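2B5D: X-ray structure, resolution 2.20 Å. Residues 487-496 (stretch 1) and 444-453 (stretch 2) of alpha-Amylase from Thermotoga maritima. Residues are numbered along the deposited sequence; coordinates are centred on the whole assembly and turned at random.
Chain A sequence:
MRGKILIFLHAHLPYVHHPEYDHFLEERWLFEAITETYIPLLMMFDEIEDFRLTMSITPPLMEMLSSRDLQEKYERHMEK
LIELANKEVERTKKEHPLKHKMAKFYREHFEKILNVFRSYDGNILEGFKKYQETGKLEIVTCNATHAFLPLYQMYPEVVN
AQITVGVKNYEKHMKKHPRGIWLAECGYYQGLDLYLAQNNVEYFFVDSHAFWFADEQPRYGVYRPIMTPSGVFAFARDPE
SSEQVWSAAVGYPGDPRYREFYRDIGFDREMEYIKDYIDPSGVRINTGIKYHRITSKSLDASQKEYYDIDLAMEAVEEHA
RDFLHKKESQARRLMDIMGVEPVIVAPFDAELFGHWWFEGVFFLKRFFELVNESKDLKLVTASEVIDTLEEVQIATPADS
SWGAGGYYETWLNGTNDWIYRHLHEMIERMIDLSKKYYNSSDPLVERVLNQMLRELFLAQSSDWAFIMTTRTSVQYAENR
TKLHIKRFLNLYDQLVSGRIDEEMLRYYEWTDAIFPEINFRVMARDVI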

# COMPACT_ATOMS: atom_id res chain seq x y z
N ARG A 487 -4.96 20.96 -8.46
CA ARG A 487 -4.46 22.09 -9.20
C ARG A 487 -5.58 23.09 -9.54
O ARG A 487 -5.40 24.32 -9.41
CB ARG A 487 -3.72 21.60 -10.46
CG ARG A 487 -2.45 20.84 -10.14
CD ARG A 487 -1.60 20.54 -11.36
NE ARG A 487 -0.32 19.92 -10.96
CZ ARG A 487 0.40 19.06 -11.69
NH1 ARG A 487 -0.01 18.65 -12.90
NH2 ARG A 487 1.57 18.58 -11.20
N PHE A 488 -6.75 22.57 -9.93
CA PHE A 488 -7.88 23.43 -10.26
C PHE A 488 -8.34 24.22 -9.02
O PHE A 488 -8.63 25.42 -9.12
CB PHE A 488 -9.05 22.61 -10.85
CG PHE A 488 -10.32 23.41 -11.10
CD1 PHE A 488 -10.69 23.79 -12.40
CD2 PHE A 488 -11.15 23.74 -10.04
CE1 PHE A 488 -11.85 24.51 -12.64
CE2 PHE A 488 -12.33 24.46 -10.26
CZ PHE A 488 -12.68 24.86 -11.58
N LEU A 489 -8.43 23.55 -7.88
CA LEU A 489 -8.90 24.21 -6.67
C LEU A 489 -7.93 25.29 -6.16
O LEU A 489 -8.36 26.33 -5.63
CB LEU A 489 -9.15 23.21 -5.57
CG LEU A 489 -10.17 22.12 -5.83
CD1 LEU A 489 -10.01 21.01 -4.78
CD2 LEU A 489 -11.58 22.67 -5.78
N ASN A 490 -6.63 25.03 -6.29
CA ASN A 490 -5.62 26.02 -6.00
C ASN A 490 -5.83 27.26 -6.82
O ASN A 490 -5.81 28.35 -6.28
CB ASN A 490 -4.21 25.49 -6.24
CG ASN A 490 -3.77 24.51 -5.18
OD1 ASN A 490 -4.37 24.42 -4.11
ND2 ASN A 490 -2.75 23.73 -5.49
N LEU A 491 -6.02 27.11 -8.12
CA LEU A 491 -6.23 28.31 -8.94
C LEU A 491 -7.55 29.00 -8.58
O LEU A 491 -7.64 30.22 -8.58
CB LEU A 491 -6.17 28.00 -10.42
CG LEU A 491 -4.91 27.36 -10.92
CD1 LEU A 491 -5.26 26.49 -12.13
CD2 LEU A 491 -3.88 28.40 -11.26
N TYR A 492 -8.56 28.21 -8.28
CA TYR A 492 -9.86 28.75 -7.95
C TYR A 492 -9.73 29.64 -6.74
O TYR A 492 -10.26 30.77 -6.72
CB TYR A 492 -10.87 27.63 -7.69
CG TYR A 492 -12.20 28.11 -7.21
CD1 TYR A 492 -13.12 28.67 -8.10
CD2 TYR A 492 -12.55 28.04 -5.85
CE1 TYR A 492 -14.36 29.14 -7.67
CE2 TYR A 492 -13.79 28.51 -5.40
CZ TYR A 492 -14.69 29.06 -6.31
OH TYR A 492 -15.93 29.52 -5.90
N ASP A 493 -9.02 29.13 -5.73
CA ASP A 493 -8.79 29.86 -4.50
C ASP A 493 -8.00 31.15 -4.66
O ASP A 493 -8.37 32.17 -4.10
CB ASP A 493 -8.11 28.95 -3.50
CG ASP A 493 -9.06 27.98 -2.93
OD1 ASP A 493 -10.29 28.18 -3.14
OD2 ASP A 493 -8.59 27.02 -2.28
N GLN A 494 -6.93 31.11 -5.43
CA GLN A 494 -6.19 32.33 -5.69
C GLN A 494 -7.05 33.39 -6.39
O GLN A 494 -6.92 34.57 -6.10
CB GLN A 494 -4.95 32.02 -6.49
CG GLN A 494 -4.08 31.02 -5.79
CD GLN A 494 -2.88 30.61 -6.58
OE1 GLN A 494 -2.11 29.76 -6.15
NE2 GLN A 494 -2.69 31.21 -7.75
N LEU A 495 -7.93 32.96 -7.30
CA LEU A 495 -8.67 33.88 -8.13
C LEU A 495 -9.72 34.55 -7.29
O LEU A 495 -9.79 35.77 -7.25
CB LEU A 495 -9.33 33.17 -9.32
CG LEU A 495 -9.95 34.08 -10.40
CD1 LEU A 495 -8.89 34.95 -11.09
CD2 LEU A 495 -10.62 33.21 -11.41
N VAL A 496 -10.50 33.74 -6.61
CA VAL A 496 -11.61 34.17 -5.78
C VAL A 496 -11.19 35.10 -4.62
O VAL A 496 -12.04 35.71 -3.95
CB VAL A 496 -12.36 32.89 -5.29
CG1 VAL A 496 -13.25 33.13 -4.08
CG2 VAL A 496 -13.17 32.33 -6.44
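Stretch 2, residues 444-453: LVERVLNQML

Residues 444-453 form a helix throughout, with backbone torsions in the helical range and a ladder of i to i+4 hydrogen bonds running from V448 N to L444 O (3.0 Å) through to L453 N to L449 O (3.1 Å). The helix of 487-496 is held by the same pattern, for example Y492 N to F488 O at 2.9 Å. The two N-to-C directions differ by 155°, so stretch 2 lies nearly antiparallel to stretch 1, with a signed crossing angle of -155°. The axes come within 9.3 Å. The register confirms the reversed course: the CA atoms of F488 and M452 are 5.2 Å apart, those of L491 and V448 6.6 Å, and those of L495 and V445 7.3 Å. The spacing therefore widens from the F488 end toward the L495 end.

No hydrogen bond crosses the interface; its 468 Å² of buried surface, summed over both sides, rests on packing between largely apolar side chains. M452 contributes the largest share, 122 Å². Its CE lies over one face of the F488 ring, 4.0 Å from the ring centroid and 26° off the normal, a CH-pi geometry. The same methyl approaches Y492 near the plane of its ring, at the ring edge, with M452 CE 3.7 Å from Y492 CB. F488 also reaches the backbone, its CD1 lying 3.2 Å from M452 O. Closer to the methionine backbone, M452 CG packs 3.6 Å from L491 CB.

L491 CB is also 4.3 Å from V448 CG1, while L491 CD1 lies 4.1 Å from Q451 CG. At the wider end, L495 points toward stretch 2 and spreads its two methyls: L495 CD1 meets V445 CG2 at 3.8 Å and L495 CD2 meets L449 CD2 at 3.7 Å, while V448 CG1 lies near both methyls, 4.0 Å from L495 CD1 and 4.1 Å from L495 CD2. The CA-to-CB bond of L449 points away, but the end of its side chain comes nearer, which permits this contact.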

# COMPACT_ATOMS: atom_id res chain seq x y z
N LEU A 444 -4.09 38.15 -16.84
CA LEU A 444 -3.67 37.29 -15.75
C LEU A 444 -4.86 36.42 -15.35
O LEU A 444 -4.71 35.22 -15.24
CB LEU A 444 -3.20 38.08 -14.54
CG LEU A 444 -1.95 37.61 -13.77
CD1 LEU A 444 -2.11 37.90 -12.26
CD2 LEU A 444 -1.53 36.14 -14.00
N VAL A 445 -6.02 37.04 -15.14
CA VAL A 445 -7.27 36.34 -14.86
C VAL A 445 -7.61 35.32 -15.95
O VAL A 445 -8.15 34.24 -15.67
CB VAL A 445 -8.42 37.33 -14.70
CG1 VAL A 445 -9.75 36.66 -14.86
CG2 VAL A 445 -8.36 38.01 -13.34
N GLU A 446 -7.25 35.68 -17.18
CA GLU A 446 -7.52 34.91 -18.36
C GLU A 446 -6.63 33.68 -18.40
O GLU A 446 -7.12 32.57 -18.60
CB GLU A 446 -7.31 35.76 -19.61
CG GLU A 446 -8.16 35.30 -20.80
CD GLU A 446 -7.54 35.62 -22.16
OE1 GLU A 446 -6.35 36.02 -22.19
OE2 GLU A 446 -8.22 35.44 -23.20
N ARG A 447 -5.32 33.89 -18.23
CA ARG A 447 -4.37 32.80 -18.00
C ARG A 447 -4.82 31.82 -16.88
O ARG A 447 -4.70 30.59 -17.03
CB ARG A 447 -3.00 33.36 -17.75
CG ARG A 447 -2.31 33.81 -19.02
CD ARG A 447 -0.97 34.53 -18.70
NE ARG A 447 -0.02 33.64 -18.03
CZ ARG A 447 0.86 34.01 -17.11
NH1 ARG A 447 0.93 35.27 -16.71
NH2 ARG A 447 1.68 33.10 -16.58
N VAL A 448 -5.39 32.37 -15.82
CA VAL A 448 -5.82 31.55 -14.69
C VAL A 448 -7.04 30.71 -15.06
O VAL A 448 -7.12 29.50 -14.76
CB VAL A 448 -6.09 32.44 -13.45
CG1 VAL A 448 -6.86 31.73 -12.35
CG2 VAL A 448 -4.74 33.02 -12.91
N LEU A 449 -7.99 31.36 -15.71
CA LEU A 449 -9.20 30.71 -16.11
C LEU A 449 -8.92 29.67 -17.20
O LEU A 449 -9.47 28.57 -17.18
CB LEU A 449 -10.23 31.76 -16.53
CG LEU A 449 -10.91 32.43 -15.33
CD1 LEU A 449 -11.82 33.59 -15.78
CD2 LEU A 449 -11.70 31.47 -14.44
N ASN A 450 -8.02 30.00 -18.12
CA ASN A 450 -7.58 29.06 -19.13
C ASN A 450 -6.91 27.79 -18.57
O ASN A 450 -7.08 26.70 -19.12
CB ASN A 450 -6.60 29.74 -20.08
CG ASN A 450 -7.27 30.66 -21.09
OD1 ASN A 450 -6.57 31.28 -21.90
ND2 ASN A 450 -8.59 30.75 -21.07
N GLN A 451 -6.13 27.93 -17.50
CA GLN A 451 -5.48 26.77 -16.87
C GLN A 451 -6.48 26.02 -16.01
O GLN A 451 -6.47 24.79 -15.96
CB GLN A 451 -4.23 27.19 -16.06
CG GLN A 451 -3.28 26.02 -15.71
CD GLN A 451 -2.63 25.45 -16.93
OE1 GLN A 451 -2.28 26.18 -17.86
NE2 GLN A 451 -2.44 24.12 -16.95
N MET A 452 -7.41 26.72 -15.38
CA MET A 452 -8.47 25.99 -14.73
C MET A 452 -9.20 25.01 -15.68
O MET A 452 -9.45 23.86 -15.32
CB MET A 452 -9.44 26.92 -14.04
CG MET A 452 -8.83 27.51 -12.77
SD MET A 452 -9.77 28.93 -12.16
CE MET A 452 -11.17 28.14 -11.33
N LEU A 453 -9.49 25.46 -16.90
CA LEU A 453 -10.25 24.63 -17.84
C LEU A 453 -9.44 23.42 -18.27
O LEU A 453 -9.99 22.32 -18.39
CB LEU A 453 -10.74 25.44 -19.06
CG LEU A 453 -11.69 24.72 -20.03
CD1 LEU A 453 -12.98 24.20 -19.31
CD2 LEU A 453 -12.02 25.65 -21.23